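Uncharacterized protein (Bacteroides uniformis, PDB 4IYK) is of unknown function but may bind carbohydrate, pairing a transthyretin-like N-terminal domain with an E-set-like beta-sandwich C-terminal domain. Local coordinates at residues P105-K110 against Q132-K137. Numbering follows the deposited sequence. Where two conformers were deposited one is given.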
loop_
_atom_site.group_PDB
_atom_site.type_symbol
_atom_site.label_atom_id
_atom_site.label_comp_id
_atom_site.label_asym_id
_atom_site.label_seq_id
_atom_site.Cartn_x
_atom_site.Cartn_y
_atom_site.Cartn_z
ATOM N N PRO A 105 7.004 7.836 0.554
ATOM C CA PRO A 105 5.559 7.633 0.332
ATOM C C PRO A 105 4.853 8.978 0.269
ATOM O O PRO A 105 5.364 9.949 0.844
ATOM C CB PRO A 105 5.113 6.829 1.560
ATOM C CG PRO A 105 6.083 7.169 2.624
ATOM C CD PRO A 105 7.404 7.466 1.932
ATOM N N TYR A 106 3.708 9.068 -0.418
ATOM C CA TYR A 106 2.992 10.348 -0.441
ATOM C C TYR A 106 2.450 10.659 0.948
ATOM O O TYR A 106 2.503 11.793 1.405
ATOM C CB TYR A 106 1.857 10.317 -1.485
ATOM C CG TYR A 106 2.347 10.066 -2.894
ATOM C CD1 TYR A 106 3.373 10.837 -3.445
ATOM C CD2 TYR A 106 1.779 9.072 -3.686
ATOM C CE1 TYR A 106 3.841 10.603 -4.734
ATOM C CE2 TYR A 106 2.237 8.828 -4.980
ATOM C CZ TYR A 106 3.272 9.600 -5.499
ATOM O OH TYR A 106 3.742 9.378 -6.770
ATOM N N ILE A 107 1.964 9.623 1.635
ATOM C CA ILE A 107 1.388 9.709 2.970
ATOM C C ILE A 107 1.905 8.563 3.847
ATOM O O ILE A 107 1.959 7.418 3.392
ATOM C CB ILE A 107 -0.183 9.658 2.875
ATOM C CG1 ILE A 107 -0.750 10.906 2.144
ATOM C CG2 ILE A 107 -0.847 9.449 4.270
ATOM C CD1 ILE A 107 -2.217 10.847 1.862
ATOM N N ARG A 108 2.175 8.868 5.136
ATOM C CA ARG A 108 2.498 7.869 6.158
ATOM C C ARG A 108 1.316 7.776 7.117
ATOM O O ARG A 108 0.856 8.811 7.592
ATOM C CB ARG A 108 3.774 8.265 6.929
ATOM C CG ARG A 108 5.050 8.171 6.139
ATOM C CD ARG A 108 6.270 8.605 6.961
ATOM N NE ARG A 108 7.451 8.567 6.101
ATOM C CZ ARG A 108 8.007 9.607 5.500
ATOM N NH1 ARG A 108 7.589 10.840 5.765
ATOM N NH2 ARG A 108 9.035 9.430 4.678
ATOM N N VAL A 109 0.800 6.565 7.398
ATOM C CA VAL A 109 -0.282 6.433 8.381
ATOM C C VAL A 109 0.380 6.307 9.749
ATOM O O VAL A 109 1.209 5.418 9.943
ATOM C CB VAL A 109 -1.270 5.287 8.101
ATOM C CG1 VAL A 109 -2.345 5.237 9.173
ATOM C CG2 VAL A 109 -1.902 5.432 6.723
ATOM N N LYS A 110 0.036 7.201 10.677
ATOM C CA LYS A 110 0.662 7.200 11.996
ATOM C C LYS A 110 -0.268 6.718 13.099
ATOM O O LYS A 110 -1.472 6.998 13.090
ATOM C CB LYS A 110 1.203 8.596 12.359
ATOM C CG LYS A 110 2.166 9.203 11.325
ATOM C CD LYS A 110 3.399 8.326 11.004
ATOM C CE LYS A 110 4.480 8.321 12.066
ATOM N NZ LYS A 110 5.607 7.427 11.689
ATOM N N GLN A 132 5.623 18.532 1.707
ATOM C CA GLN A 132 4.688 19.592 2.110
ATOM C C GLN A 132 3.558 19.802 1.102
ATOM O O GLN A 132 2.433 20.092 1.505
ATOM C CB GLN A 132 5.427 20.918 2.338
ATOM C CG GLN A 132 6.054 21.034 3.728
ATOM C CD GLN A 132 6.612 22.411 4.036
ATOM O OE1 GLN A 132 7.176 23.107 3.177
ATOM N NE2 GLN A 132 6.512 22.807 5.295
ATOM N N GLU A 133 3.849 19.646 -0.200
ATOM C CA GLU A 133 2.896 19.819 -1.309
ATOM C C GLU A 133 1.756 18.796 -1.317
ATOM O O GLU A 133 0.729 19.054 -1.959
ATOM C CB GLU A 133 3.625 19.791 -2.677
ATOM C CG GLU A 133 4.455 18.532 -2.918
ATOM C CD GLU A 133 4.914 18.251 -4.340
ATOM O OE1 GLU A 133 5.350 19.206 -5.025
ATOM O OE2 GLU A 133 4.872 17.067 -4.754
ATOM N N VAL A 134 1.926 17.633 -0.626
ATOM C CA VAL A 134 0.933 16.556 -0.607
ATOM C C VAL A 134 -0.327 16.942 0.155
ATOM O O VAL A 134 -0.243 17.394 1.296
ATOM C CB VAL A 134 1.490 15.213 -0.037
ATOM C CG1 VAL A 134 0.442 14.113 -0.115
ATOM C CG2 VAL A 134 2.764 14.788 -0.754
ATOM N N LYS A 135 -1.492 16.690 -0.474
ATOM C CA LYS A 135 -2.823 16.886 0.100
ATOM C C LYS A 135 -3.563 15.536 0.206
ATOM O O LYS A 135 -3.153 14.537 -0.398
ATOM C CB LYS A 135 -3.638 17.905 -0.713
ATOM C CG LYS A 135 -3.010 19.305 -0.714
ATOM C CD LYS A 135 -3.974 20.368 -1.256
ATOM C CE LYS A 135 -4.718 21.068 -0.143
ATOM N NZ LYS A 135 -5.449 22.270 -0.634
ATOM N N LEU A 136 -4.640 15.509 1.002
ATOM C CA LEU A 136 -5.437 14.313 1.249
ATOM C C LEU A 136 -6.715 14.315 0.415
ATOM O O LEU A 136 -7.494 15.259 0.494
ATOM C CB LEU A 136 -5.779 14.229 2.743
ATOM C CG LEU A 136 -6.608 13.016 3.212
ATOM C CD1 LEU A 136 -5.816 11.713 3.092
ATOM C CD2 LEU A 136 -7.046 13.211 4.640
ATOM N N LYS A 137 -6.941 13.239 -0.348
ATOM C CA LYS A 137 -8.116 13.071 -1.210
ATOM C C LYS A 137 -9.139 12.117 -0.563
ATOM O O LYS A 137 -10.328 12.431 -0.537
ATOM C CB LYS A 137 -7.677 12.549 -2.591
ATOM C CG LYS A 137 -8.722 12.685 -3.688
ATOM C CD LYS A 137 -8.209 12.091 -4.995
ATOM C CE LYS A 137 -9.263 12.041 -6.081
ATOM N NZ LYS A 137 -8.815 11.252 -7.260
#
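Val134 sets its isopropyl group against the backbone at Tyr106, CG1 lying 3.5 Å from the Tyr106 carbonyl O and CG2 3.7 Å from the same atom. With CG1 anti to its own backbone N (chi1 -177°), that methyl also comes within 4.3 Å of Tyr106 CB. The same Val134 CG1 lies 4.1 Å from Ile107 CG1, the two side chains crossing obliquely. Tyr106 thus offers the valine its CB and its carbonyl, while its ring packs edge-to-face with Tyr83. Ile107 carries the contact onward: its CG1 sits beside the backbone N, and chi2 of 173° extends CD1 to meet Leu136 CD1 at 3.9 Å, methyl to methyl, with these side chains crossing at about a right angle. No hydrogen bond joins the two segments. The Tyr106 carbonyl is flanked by the valine without being bonded to it, and backbone pairing runs to other strands: Arg108 pairs with Glu128, Lys135 with Asp206. The contact lies at the starts of strands 107-117 and 135-144, which belong to different sheets, consistent with the beta-sandwich of an E-set domain. Ala203 and Ala205 of strand 196-206 and Leu127 of strand 120-129 also pack on this cluster. With no polar bond between them, the segments are held mainly by van der Waals contact and burial of apolar groups, including methyls against a carbonyl.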